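Local coordinates for protein IclR transcriptional regulator (Thermotoga maritima, PDB 1MKM) that is a winged helix-turn-helix transcription regulator of the IclR family that probably binds DNA and carries a zinc site, at the interface of chains A and B and the interface of chains A and C. Sequence-based numbering; all coordinates share one arbitrary frame. Chains: chain A/B/C, IclR transcriptional regulator.

Contact 1: the interface of chains A and B. Residues chain A 121-123, 194-195, 197; chain B 119-122.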
# COMPACT_ATOMS: atom_id res chain seq x y z
N ILE A 121 -3.48 2.70 -20.19
CA ILE A 121 -4.48 3.68 -19.79
C ILE A 121 -4.27 4.21 -18.38
O ILE A 121 -4.14 3.43 -17.43
CB ILE A 121 -5.90 3.07 -19.88
CG1 ILE A 121 -6.24 2.77 -21.35
CG2 ILE A 121 -6.92 4.02 -19.29
CD1 ILE A 121 -5.40 1.66 -21.98
N PRO A 122 -4.19 5.54 -18.23
CA PRO A 122 -4.00 6.15 -16.91
C PRO A 122 -5.24 5.85 -16.07
O PRO A 122 -6.36 6.20 -16.45
CB PRO A 122 -3.86 7.64 -17.25
CG PRO A 122 -3.26 7.62 -18.60
CD PRO A 122 -4.03 6.54 -19.30
N MET A 123 -5.06 5.19 -14.94
CA MET A 123 -6.18 4.83 -14.08
C MET A 123 -6.21 5.63 -12.78
O MET A 123 -5.17 5.93 -12.19
CB MET A 123 -6.11 3.34 -13.75
CG MET A 123 -5.93 2.44 -14.96
SD MET A 123 -7.48 1.74 -15.53
CE MET A 123 -7.95 0.72 -14.12
N GLU A 194 -16.10 -0.04 -14.71
CA GLU A 194 -16.12 1.27 -15.33
C GLU A 194 -16.44 1.14 -16.80
O GLU A 194 -16.15 0.12 -17.44
CB GLU A 194 -14.76 1.95 -15.16
CG GLU A 194 -14.32 2.09 -13.72
CD GLU A 194 -12.93 2.67 -13.59
OE1 GLU A 194 -11.99 1.96 -13.98
OE2 GLU A 194 -12.77 3.82 -13.13
N ILE A 195 -17.05 2.18 -17.35
CA ILE A 195 -17.41 2.18 -18.75
C ILE A 195 -16.20 2.48 -19.60
O ILE A 195 -15.46 3.42 -19.32
CB ILE A 195 -18.47 3.24 -19.03
CG1 ILE A 195 -19.83 2.72 -18.60
CG2 ILE A 195 -18.44 3.63 -20.51
CD1 ILE A 195 -20.87 3.81 -18.54
N ILE A 197 -13.70 0.40 -20.05
CA ILE A 197 -12.56 -0.32 -19.56
C ILE A 197 -12.92 -1.75 -19.23
O ILE A 197 -13.98 -2.04 -18.69
CB ILE A 197 -11.96 0.42 -18.33
CG1 ILE A 197 -11.42 1.79 -18.77
CG2 ILE A 197 -10.87 -0.44 -17.68
CD1 ILE A 197 -10.73 2.61 -17.70
N GLN B 119 -13.94 8.62 -12.10
CA GLN B 119 -13.74 7.31 -12.71
C GLN B 119 -12.65 7.37 -13.80
O GLN B 119 -12.44 8.41 -14.42
CB GLN B 119 -15.05 6.78 -13.29
CG GLN B 119 -16.18 7.79 -13.31
CD GLN B 119 -15.98 8.86 -14.38
OE1 GLN B 119 -16.09 8.59 -15.58
NE2 GLN B 119 -15.69 10.09 -13.94
N SER B 120 -11.94 6.26 -13.98
CA SER B 120 -10.89 6.19 -15.00
C SER B 120 -11.57 6.23 -16.38
O SER B 120 -12.60 5.58 -16.59
CB SER B 120 -10.11 4.89 -14.85
OG SER B 120 -9.72 4.65 -13.51
N ILE B 121 -11.02 6.99 -17.32
CA ILE B 121 -11.59 7.05 -18.66
C ILE B 121 -10.58 6.49 -19.66
O ILE B 121 -9.38 6.69 -19.50
CB ILE B 121 -11.98 8.48 -19.05
CG1 ILE B 121 -10.79 9.43 -18.90
CG2 ILE B 121 -13.18 8.93 -18.19
CD1 ILE B 121 -11.13 10.89 -19.24
N PRO B 122 -11.06 5.77 -20.69
CA PRO B 122 -10.18 5.18 -21.71
C PRO B 122 -9.41 6.15 -22.60
O PRO B 122 -9.36 5.98 -23.81
CB PRO B 122 -11.13 4.29 -22.51
CG PRO B 122 -12.42 5.03 -22.43
CD PRO B 122 -12.47 5.49 -20.98
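A:Glu194 reaches across to B:Ser120 where two copies of the IclR-type C-terminal regulatory region meet. The two chains bring different faces to this patch. Chain B offers the loop B:Gln119 to B:Pro122. Chain A surrounds it with the loop around A:Ile121 to A:Met123, with A:Glu194 and A:Ile195, and with the start of strand 197-205.

The polar contact is carried by the A:Glu194 carboxylate. Its CG lies anti to the carbonyl carbon (chi1 -57°), and the chain runs extended beyond CG, which carries the acid out to the partner loop. OE2 accepts a hydrogen bond from the backbone N of B:Ser120 at 2.7 Å, with 154° at the hydrogen. The N-H comes from above the carboxylate plane, tilted 37° out of it. The hydroxyl OG of B:Ser120 lies 3.2 Å from the same OE2 and gives at most a weak second bond. OG sits beside its own backbone N, and both groups therefore face the acid. An alanine at A:Glu194 would probably leave the B:Ser120 N-H without this acceptor and let the serine hydroxyl turn more freely.

Apolar contacts surround the serine. CD1 at the tip of A:Ile197 touches CB of B:Ser120 at 3.7 Å. The CA of A:Met123 lies 4.0 Å from the same CB. The bent A:Met123 chain also brings its sulfur SD near this CB, at 4.2 Å. B:Ser120 thus has much more surface hidden than any other residue of the patch.

Further contacts to backbone oxygens continue along the loop. The methyl CG2 of A:Ile121 approaches the backbone O of B:Ile121 at 3.6 Å. The ring carbon CD of B:Pro122 lies 4.0 Å from the backbone O of A:Ile195. The interface belongs to the deposited tetramer, and the structure alone does not show whether it forms in the cell.

Contact 2: the interface of chains A and C. Residues chain A 14, 18, 67, 70; chain C 52, 67, 70-71, 74.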
# COMPACT_ATOMS: atom_id res chain seq x y z
N LEU A 14 10.41 -32.62 12.72
CA LEU A 14 9.49 -31.57 13.13
C LEU A 14 8.27 -31.62 12.20
O LEU A 14 7.13 -31.51 12.66
CB LEU A 14 10.17 -30.19 13.04
CG LEU A 14 9.60 -29.00 13.83
CD1 LEU A 14 9.35 -27.81 12.91
CD2 LEU A 14 8.34 -29.39 14.52
N VAL A 18 4.23 -32.11 13.37
CA VAL A 18 3.24 -31.11 13.07
C VAL A 18 2.11 -31.66 12.21
O VAL A 18 0.94 -31.30 12.40
CB VAL A 18 3.87 -29.89 12.35
CG1 VAL A 18 2.79 -28.86 12.03
CG2 VAL A 18 4.95 -29.26 13.21
N LEU A 67 4.87 -22.85 17.50
CA LEU A 67 4.58 -22.88 16.06
C LEU A 67 3.42 -21.93 15.74
O LEU A 67 3.36 -21.35 14.66
CB LEU A 67 4.25 -24.31 15.62
CG LEU A 67 5.49 -25.19 15.69
CD1 LEU A 67 5.10 -26.65 15.80
CD2 LEU A 67 6.37 -24.90 14.46
N TYR A 70 4.92 -18.30 16.18
CA TYR A 70 5.71 -17.96 15.00
C TYR A 70 4.83 -17.80 13.77
O TYR A 70 5.06 -16.93 12.93
CB TYR A 70 6.72 -19.05 14.68
CG TYR A 70 7.96 -19.05 15.51
CD1 TYR A 70 8.51 -17.87 15.99
CD2 TYR A 70 8.64 -20.24 15.76
CE1 TYR A 70 9.71 -17.87 16.68
CE2 TYR A 70 9.84 -20.25 16.44
CZ TYR A 70 10.37 -19.07 16.90
OH TYR A 70 11.57 -19.10 17.57
N PHE C 52 11.16 -22.26 5.28
CA PHE C 52 11.13 -21.44 6.49
C PHE C 52 11.56 -20.03 6.19
O PHE C 52 11.23 -19.09 6.91
CB PHE C 52 12.04 -22.04 7.56
CG PHE C 52 11.50 -23.30 8.17
CD1 PHE C 52 11.76 -24.54 7.58
CD2 PHE C 52 10.64 -23.24 9.25
CE1 PHE C 52 11.17 -25.71 8.08
CE2 PHE C 52 10.05 -24.40 9.75
CZ PHE C 52 10.31 -25.64 9.16
N LEU C 67 6.24 -21.76 8.37
CA LEU C 67 5.84 -21.47 9.74
C LEU C 67 4.34 -21.12 9.80
O LEU C 67 3.62 -21.56 10.71
CB LEU C 67 6.72 -20.34 10.26
CG LEU C 67 7.72 -20.66 11.39
CD1 LEU C 67 8.27 -22.04 11.28
CD2 LEU C 67 8.83 -19.64 11.39
N TYR C 70 2.54 -24.22 9.55
CA TYR C 70 2.68 -25.01 10.78
C TYR C 70 1.73 -24.53 11.87
O TYR C 70 1.09 -25.33 12.55
CB TYR C 70 4.13 -24.96 11.29
CG TYR C 70 5.05 -25.94 10.61
CD1 TYR C 70 4.57 -26.79 9.60
CD2 TYR C 70 6.40 -26.04 10.97
CE1 TYR C 70 5.41 -27.70 8.97
CE2 TYR C 70 7.25 -26.95 10.35
CZ TYR C 70 6.75 -27.77 9.35
OH TYR C 70 7.58 -28.66 8.73
N GLY C 71 1.64 -23.22 12.02
CA GLY C 71 0.74 -22.65 13.01
C GLY C 71 -0.69 -23.10 12.78
O GLY C 71 -1.38 -23.49 13.73
N VAL C 74 -1.35 -26.68 13.88
CA VAL C 74 -1.48 -26.84 15.32
C VAL C 74 -2.84 -26.28 15.76
O VAL C 74 -3.54 -26.92 16.53
CB VAL C 74 -0.36 -26.10 16.09
CG1 VAL C 74 -0.51 -26.36 17.57
CG2 VAL C 74 1.01 -26.58 15.61
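C:Tyr70 turns one ring face to A:Val18 and its CE2 rim to A:Leu14, both on helix 7-19 of chain A. A:Val18 crosses the tyrosine side chain at about a right angle. Its CG2 methyl stands 4.1 Å above the ring plane, over the centre. Its CG1 methyl, anti to the backbone N (chi1 179°), comes down near the root of the ring, 3.7 Å from CD1.

A:Leu14 crosses the tyrosine obliquely and uses its CD1 tip. This methyl lies 3.4 Å from CE2 of C:Tyr70, raised to the same side of the ring as A:Val18 but beyond its rim. A:Leu67 comes from helix 66-77 of chain A. Its CD2 branch meets CD2 of C:Tyr70 at 3.7 Å, beside the rim, raised to that same side. A:Val18 thus covers one face, while A:Leu14 and A:Leu67 touch the rim.

The other parts of A:Leu67 turn to C:Val74, crossing it at about a right angle. Here CB of the leucine meets CG2 of the valine at 4.0 Å. The A:Leu67 backbone O lies 3.4 Å from CA of C:Gly71, and the missing side chain there probably lets the helices come this near. Elsewhere on the same helices, CB of A:Tyr70 packs on CG of C:Leu67 at 3.8 Å.

No polar bonds cross this patch. Its apolar packing joins helices 7-19 and 66-77 of chain A to helix 66-75 of chain C, and probably helps to pair the helix-turn-helix regions for DNA binding.

Contact 1 and contact 2 lie about 44 Å apart, measured between the centres of their C-alpha atoms. They share chain A but no residue or secondary-structure element. Contact 1 uses loops and the start of strand 197-205 in the C-terminal region. Contact 2 uses helices 7-19 and 66-77 of chain A. Chain A can thus hold chain B and chain C at once, through separate surfaces. Contact 2 probably pairs DNA-binding regions, while contact 1 joins regulatory regions, and together they may link pairs into the four-chain deposited assembly.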